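Local coordinates for protein afamin (Homo sapiens, PDB 6FAK) that carries hydrophobic molecules in body fluids, binding vitamin E and keeping lipid-modified Wnt proteins soluble and active, at residues Ile217-Phe231 with Lys332-Ile346. Sequence-based numbering, arbitrary orientation.
Sequences IYIAILSQKFPKIEF and KFTFEYSRRHPDLSI
The carboxamide of Gln224 reaches into the turn that follows helix 332-339, where NE2 gives both its hydrogens to backbone carbonyls: Leu344 O at 2.8 Å and His341 O at 3.0 Å. Two bonds to acceptors in the amide plane hold the group's rotation; OE1 is bridged by a water to the same Leu344 O and also bonds a bound PEG, probably from the crystallisation liquor. Gln224 NE2 and Leu344 N share His341 O from opposite faces of its carbonyl plane, which ties Gln224 to the type I turn His341-Leu344.

Beyond the C-terminal end of helix 217-225, Arg339 NH1 donates to Pro227 O at 3.2 Å, a nearly straight bond (165°). The same guanidinium holds Glu336 OE1 side-on through NE and NH2, and its face lies over Phe335 CZ.

Aromatic and apolar packing fills the rest. Phe335 lies between Arg339 CD on one face and Phe231 CA on the other, with Ser223 OG at its edge, 3.3 Å from Phe335 CD1. The Phe231 ring meets it obliquely, planes at 48°, and takes Lys332 CG over its own centre. Ile346 enters as a knob among Ile217, Ala220, Ile221 and Gln224, its CD1 3.6 Å from Ile221 CG1.

Small residues Ala220, Ser223 and Ser338 line the crossing, where the axes of 217-225 and 332-339 approach to 7.8 Å, with a crossing angle of -38°. This is close helix-helix packing within the all-helical second albumin domain, with 217-231 belonging to its hydrophobic-ligand pocket region.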
loop_
_atom_site.group_PDB
_atom_site.type_symbol
_atom_site.label_atom_id
_atom_site.label_comp_id
_atom_site.label_asym_id
_atom_site.label_seq_id
_atom_site.Cartn_x
_atom_site.Cartn_y
_atom_site.Cartn_z
ATOM N N ILE A 217 -4.871 -14.631 3.173
ATOM C CA ILE A 217 -4.716 -13.333 3.797
ATOM C C ILE A 217 -6.008 -12.901 4.484
ATOM O O ILE A 217 -5.952 -12.420 5.585
ATOM C CB ILE A 217 -4.308 -12.215 2.788
ATOM C CG1 ILE A 217 -2.917 -12.468 2.261
ATOM C CG2 ILE A 217 -4.366 -10.815 3.437
ATOM C CD1 ILE A 217 -2.534 -11.488 1.165
ATOM N N TYR A 218 -7.155 -13.055 3.817
ATOM C CA TYR A 218 -8.423 -12.588 4.348
ATOM C C TYR A 218 -8.884 -13.497 5.482
ATOM O O TYR A 218 -9.521 -13.051 6.453
ATOM C CB TYR A 218 -9.531 -12.452 3.251
ATOM C CG TYR A 218 -9.102 -12.036 1.836
ATOM C CD1 TYR A 218 -8.313 -10.894 1.622
ATOM C CD2 TYR A 218 -9.553 -12.739 0.707
ATOM C CE1 TYR A 218 -7.922 -10.526 0.321
ATOM C CE2 TYR A 218 -9.210 -12.351 -0.587
ATOM C CZ TYR A 218 -8.374 -11.252 -0.787
ATOM O OH TYR A 218 -7.984 -10.912 -2.080
ATOM N N ILE A 219 -8.605 -14.792 5.374
ATOM C CA ILE A 219 -8.945 -15.701 6.479
ATOM C C ILE A 219 -8.174 -15.263 7.697
ATOM O O ILE A 219 -8.739 -15.159 8.811
ATOM C CB ILE A 219 -8.649 -17.191 6.171
ATOM C CG1 ILE A 219 -9.545 -17.733 5.044
ATOM C CG2 ILE A 219 -8.842 -18.036 7.449
ATOM C CD1 ILE A 219 -9.005 -18.992 4.371
ATOM N N ALA A 220 -6.879 -14.998 7.513
ATOM C CA ALA A 220 -6.053 -14.644 8.673
ATOM C C ALA A 220 -6.509 -13.334 9.311
ATOM O O ALA A 220 -6.658 -13.302 10.492
ATOM C CB ALA A 220 -4.571 -14.595 8.336
ATOM N N ILE A 221 -6.762 -12.278 8.512
ATOM C CA ILE A 221 -7.153 -10.960 9.031
ATOM C C ILE A 221 -8.536 -10.999 9.686
ATOM O O ILE A 221 -8.737 -10.446 10.790
ATOM C CB ILE A 221 -7.194 -9.880 7.918
ATOM C CG1 ILE A 221 -5.781 -9.542 7.432
ATOM C CG2 ILE A 221 -7.861 -8.575 8.414
ATOM C CD1 ILE A 221 -5.767 -8.779 6.109
ATOM N N LEU A 222 -9.511 -11.581 8.980
ATOM C CA LEU A 222 -10.884 -11.663 9.538
ATOM C C LEU A 222 -10.996 -12.522 10.829
ATOM O O LEU A 222 -11.804 -12.236 11.752
ATOM C CB LEU A 222 -11.837 -12.103 8.447
ATOM C CG LEU A 222 -11.965 -11.186 7.212
ATOM C CD1 LEU A 222 -12.771 -11.817 6.110
ATOM C CD2 LEU A 222 -12.634 -9.873 7.638
ATOM N N SER A 223 -10.223 -13.604 10.877
ATOM C CA SER A 223 -10.208 -14.477 12.061
ATOM C C SER A 223 -9.570 -13.782 13.272
ATOM O O SER A 223 -10.022 -13.948 14.397
ATOM C CB SER A 223 -9.501 -15.819 11.760
ATOM O OG SER A 223 -10.065 -16.524 10.661
ATOM N N GLN A 224 -8.531 -12.981 13.043
ATOM C CA GLN A 224 -7.960 -12.135 14.112
ATOM C C GLN A 224 -8.912 -11.064 14.590
ATOM O O GLN A 224 -9.016 -10.819 15.788
ATOM C CB GLN A 224 -6.673 -11.424 13.665
ATOM C CG GLN A 224 -5.434 -12.115 14.095
ATOM C CD GLN A 224 -4.165 -11.349 13.756
ATOM O OE1 GLN A 224 -4.158 -10.382 12.972
ATOM N NE2 GLN A 224 -3.078 -11.811 14.316
ATOM N N LYS A 225 -9.570 -10.405 13.647
ATOM C CA LYS A 225 -10.469 -9.307 13.955
ATOM C C LYS A 225 -11.778 -9.756 14.600
ATOM O O LYS A 225 -12.296 -9.068 15.489
ATOM C CB LYS A 225 -10.771 -8.528 12.674
ATOM C CG LYS A 225 -11.506 -7.219 12.916
ATOM C CD LYS A 225 -11.813 -6.550 11.590
ATOM C CE LYS A 225 -12.413 -5.155 11.758
ATOM N NZ LYS A 225 -11.330 -4.131 11.661
ATOM N N PHE A 226 -12.317 -10.890 14.150
ATOM C CA PHE A 226 -13.609 -11.404 14.635
ATOM C C PHE A 226 -13.407 -12.806 15.179
ATOM O O PHE A 226 -13.910 -13.771 14.621
ATOM C CB PHE A 226 -14.641 -11.436 13.501
ATOM C CG PHE A 226 -14.833 -10.112 12.810
ATOM C CD1 PHE A 226 -15.154 -8.973 13.537
ATOM C CD2 PHE A 226 -14.740 -10.011 11.432
ATOM C CE1 PHE A 226 -15.331 -7.751 12.917
ATOM C CE2 PHE A 226 -14.918 -8.792 10.793
ATOM C CZ PHE A 226 -15.215 -7.651 11.544
ATOM N N PRO A 227 -12.695 -12.932 16.295
ATOM C CA PRO A 227 -12.327 -14.263 16.741
ATOM C C PRO A 227 -13.492 -15.095 17.280
ATOM O O PRO A 227 -13.318 -16.290 17.457
ATOM C CB PRO A 227 -11.315 -13.992 17.840
ATOM C CG PRO A 227 -11.643 -12.643 18.342
ATOM C CD PRO A 227 -12.089 -11.889 17.142
ATOM N N LYS A 228 -14.658 -14.498 17.500
ATOM C CA LYS A 228 -15.830 -15.288 17.907
ATOM C C LYS A 228 -16.670 -15.816 16.724
ATOM O O LYS A 228 -17.614 -16.550 16.942
ATOM C CB LYS A 228 -16.680 -14.489 18.921
ATOM C CG LYS A 228 -17.742 -13.575 18.345
ATOM C CD LYS A 228 -18.643 -12.961 19.426
ATOM C CE LYS A 228 -20.126 -13.294 19.202
ATOM N NZ LYS A 228 -21.018 -12.221 19.715
ATOM N N ILE A 229 -16.329 -15.470 15.480
ATOM C CA ILE A 229 -17.087 -15.913 14.303
ATOM C C ILE A 229 -17.027 -17.426 14.105
ATOM O O ILE A 229 -16.000 -18.031 14.397
ATOM C CB ILE A 229 -16.545 -15.186 13.034
ATOM C CG1 ILE A 229 -17.500 -15.295 11.850
ATOM C CG2 ILE A 229 -15.146 -15.706 12.643
ATOM C CD1 ILE A 229 -16.993 -14.472 10.669
ATOM N N GLU A 230 -18.101 -18.046 13.599
ATOM C CA GLU A 230 -18.086 -19.493 13.191
ATOM C C GLU A 230 -17.413 -19.695 11.861
ATOM O O GLU A 230 -17.548 -18.851 10.958
ATOM C CB GLU A 230 -19.496 -20.128 13.146
ATOM C CG GLU A 230 -20.039 -20.650 11.784
ATOM C CD GLU A 230 -20.247 -22.185 11.644
ATOM O OE1 GLU A 230 -19.240 -22.969 11.465
ATOM O OE2 GLU A 230 -21.454 -22.611 11.611
ATOM N N PHE A 231 -16.765 -20.853 11.700
ATOM C CA PHE A 231 -15.991 -21.142 10.494
ATOM C C PHE A 231 -16.811 -20.956 9.202
ATOM O O PHE A 231 -16.377 -20.286 8.278
ATOM C CB PHE A 231 -15.339 -22.519 10.590
ATOM C CG PHE A 231 -14.463 -22.862 9.415
ATOM C CD1 PHE A 231 -13.316 -22.135 9.163
ATOM C CD2 PHE A 231 -14.775 -23.910 8.571
ATOM C CE1 PHE A 231 -12.510 -22.433 8.082
ATOM C CE2 PHE A 231 -13.965 -24.220 7.498
ATOM C CZ PHE A 231 -12.830 -23.474 7.254
ATOM N N LYS A 332 -9.272 -23.980 7.674
ATOM C CA LYS A 332 -9.648 -24.183 9.055
ATOM C C LYS A 332 -8.454 -24.029 10.022
ATOM O O LYS A 332 -8.591 -23.446 11.105
ATOM C CB LYS A 332 -10.302 -25.543 9.273
ATOM C CG LYS A 332 -11.092 -25.563 10.573
ATOM C CD LYS A 332 -11.989 -26.765 10.704
ATOM C CE LYS A 332 -13.083 -26.532 11.777
ATOM N NZ LYS A 332 -12.686 -25.698 12.952
ATOM N N PHE A 333 -7.305 -24.569 9.655
ATOM C CA PHE A 333 -6.081 -24.342 10.439
ATOM C C PHE A 333 -5.767 -22.835 10.557
ATOM O O PHE A 333 -5.528 -22.330 11.647
ATOM C CB PHE A 333 -4.869 -25.073 9.845
ATOM C CG PHE A 333 -3.594 -24.724 10.556
ATOM C CD1 PHE A 333 -3.314 -25.263 11.804
ATOM C CD2 PHE A 333 -2.706 -23.776 9.999
ATOM C CE1 PHE A 333 -2.150 -24.902 12.474
ATOM C CE2 PHE A 333 -1.543 -23.430 10.649
ATOM C CZ PHE A 333 -1.254 -23.977 11.887
ATOM N N THR A 334 -5.869 -22.127 9.444
ATOM C CA THR A 334 -5.542 -20.725 9.408
ATOM C C THR A 334 -6.527 -19.943 10.349
ATOM O O THR A 334 -6.111 -19.141 11.174
ATOM C CB THR A 334 -5.565 -20.177 7.968
ATOM O OG1 THR A 334 -4.701 -20.940 7.089
ATOM C CG2 THR A 334 -5.183 -18.698 7.991
ATOM N N PHE A 335 -7.820 -20.267 10.225
ATOM C CA PHE A 335 -8.886 -19.744 11.101
ATOM C C PHE A 335 -8.567 -19.964 12.585
ATOM O O PHE A 335 -8.524 -19.011 13.388
ATOM C CB PHE A 335 -10.215 -20.367 10.704
ATOM C CG PHE A 335 -11.296 -20.223 11.714
ATOM C CD1 PHE A 335 -11.865 -18.976 11.970
ATOM C CD2 PHE A 335 -11.781 -21.340 12.397
ATOM C CE1 PHE A 335 -12.913 -18.868 12.900
ATOM C CE2 PHE A 335 -12.811 -21.230 13.317
ATOM C CZ PHE A 335 -13.379 -19.993 13.580
ATOM N N GLU A 336 -8.358 -21.219 12.942
ATOM C CA GLU A 336 -8.152 -21.579 14.356
ATOM C C GLU A 336 -6.848 -20.970 14.911
ATOM O O GLU A 336 -6.852 -20.423 16.047
ATOM C CB GLU A 336 -8.144 -23.096 14.541
ATOM C CG GLU A 336 -9.491 -23.786 14.309
ATOM C CD GLU A 336 -10.605 -23.351 15.286
ATOM O OE1 GLU A 336 -10.327 -22.722 16.304
ATOM O OE2 GLU A 336 -11.798 -23.634 15.035
ATOM N N TYR A 337 -5.760 -21.043 14.126
ATOM C CA TYR A 337 -4.461 -20.527 14.574
ATOM C C TYR A 337 -4.470 -18.986 14.643
ATOM O O TYR A 337 -3.995 -18.392 15.644
ATOM C CB TYR A 337 -3.299 -21.041 13.683
ATOM C CG TYR A 337 -1.954 -20.931 14.363
ATOM C CD1 TYR A 337 -1.240 -19.750 14.343
ATOM C CD2 TYR A 337 -1.438 -22.006 15.131
ATOM C CE1 TYR A 337 -0.045 -19.612 15.029
ATOM C CE2 TYR A 337 -0.203 -21.881 15.817
ATOM C CZ TYR A 337 0.495 -20.681 15.725
ATOM O OH TYR A 337 1.692 -20.491 16.394
ATOM N N SER A 338 -5.017 -18.329 13.621
ATOM C CA SER A 338 -5.091 -16.850 13.598
ATOM C C SER A 338 -5.937 -16.247 14.724
ATOM O O SER A 338 -5.516 -15.290 15.371
ATOM C CB SER A 338 -5.579 -16.331 12.257
ATOM O OG SER A 338 -4.742 -16.812 11.211
ATOM N N ARG A 339 -7.105 -16.836 14.994
ATOM C CA ARG A 339 -7.978 -16.299 16.011
ATOM C C ARG A 339 -7.434 -16.442 17.420
ATOM O O ARG A 339 -7.786 -15.626 18.274
ATOM C CB ARG A 339 -9.392 -16.857 15.918
ATOM C CG ARG A 339 -9.590 -18.256 16.427
ATOM C CD ARG A 339 -11.040 -18.566 16.199
ATOM N NE ARG A 339 -11.358 -19.931 16.479
ATOM C CZ ARG A 339 -12.498 -20.353 17.049
ATOM N NH1 ARG A 339 -13.433 -19.480 17.431
ATOM N NH2 ARG A 339 -12.708 -21.634 17.204
ATOM N N ARG A 340 -6.588 -17.443 17.648
ATOM C CA ARG A 340 -5.892 -17.626 18.911
ATOM C C ARG A 340 -4.557 -16.919 19.057
ATOM O O ARG A 340 -3.974 -16.999 20.107
ATOM C CB ARG A 340 -5.637 -19.101 19.165
ATOM C CG ARG A 340 -6.895 -19.882 19.447
ATOM C CD ARG A 340 -6.514 -21.361 19.498
ATOM N NE ARG A 340 -7.633 -22.201 19.937
ATOM C CZ ARG A 340 -8.633 -22.536 19.151
ATOM N NH1 ARG A 340 -8.676 -22.079 17.905
ATOM N NH2 ARG A 340 -9.606 -23.304 19.612
ATOM N N HIS A 341 -4.069 -16.246 18.025
ATOM C CA HIS A 341 -2.785 -15.554 18.071
ATOM C C HIS A 341 -2.958 -14.143 17.517
ATOM O O HIS A 341 -2.382 -13.785 16.490
ATOM C CB HIS A 341 -1.745 -16.339 17.264
ATOM C CG HIS A 341 -1.403 -17.666 17.844
ATOM N ND1 HIS A 341 -2.149 -18.799 17.584
ATOM C CD2 HIS A 341 -0.439 -18.035 18.725
ATOM C CE1 HIS A 341 -1.629 -19.816 18.251
ATOM N NE2 HIS A 341 -0.601 -19.375 18.959
ATOM N N PRO A 342 -3.749 -13.303 18.212
ATOM C CA PRO A 342 -3.877 -11.892 17.871
ATOM C C PRO A 342 -2.583 -11.081 17.902
ATOM O O PRO A 342 -2.554 -10.012 17.301
ATOM C CB PRO A 342 -4.851 -11.344 18.939
ATOM C CG PRO A 342 -4.693 -12.250 20.081
ATOM C CD PRO A 342 -4.447 -13.607 19.472
ATOM N N ASP A 343 -1.554 -11.594 18.577
ATOM C CA ASP A 343 -0.229 -10.942 18.663
ATOM C C ASP A 343 0.713 -11.157 17.459
ATOM O O ASP A 343 1.815 -10.576 17.435
ATOM C CB ASP A 343 0.490 -11.396 19.944
ATOM C CG ASP A 343 0.595 -12.933 20.089
ATOM O OD1 ASP A 343 -0.366 -13.724 19.776
ATOM O OD2 ASP A 343 1.660 -13.349 20.593
ATOM N N LEU A 344 0.306 -11.999 16.500
ATOM C CA LEU A 344 1.135 -12.309 15.318
ATOM C C LEU A 344 0.758 -11.451 14.131
ATOM O O LEU A 344 -0.423 -11.053 13.965
ATOM C CB LEU A 344 1.050 -13.793 14.931
ATOM C CG LEU A 344 1.521 -14.793 15.998
ATOM C CD1 LEU A 344 1.477 -16.228 15.519
ATOM C CD2 LEU A 344 2.896 -14.458 16.553
ATOM N N SER A 345 1.755 -11.152 13.310
ATOM C CA SER A 345 1.532 -10.465 12.049
ATOM C C SER A 345 0.865 -11.384 11.021
ATOM O O SER A 345 0.918 -12.577 11.127
ATOM C CB SER A 345 2.850 -9.952 11.491
ATOM O OG SER A 345 3.645 -10.988 10.966
ATOM N N ILE A 346 0.260 -10.780 10.018
ATOM C CA ILE A 346 -0.327 -11.533 8.935
ATOM C C ILE A 346 0.727 -12.351 8.180
ATOM O O ILE A 346 0.491 -13.529 7.969
ATOM C CB ILE A 346 -1.211 -10.654 8.008
ATOM C CG1 ILE A 346 -2.295 -9.885 8.803
ATOM C CG2 ILE A 346 -1.872 -11.498 6.939
ATOM C CD1 ILE A 346 -3.221 -10.724 9.672
HETATM O O HOH W 1 -1.887 -8.968 12.587
HETATM O O HOH W 2 -7.795 -12.751 17.921
#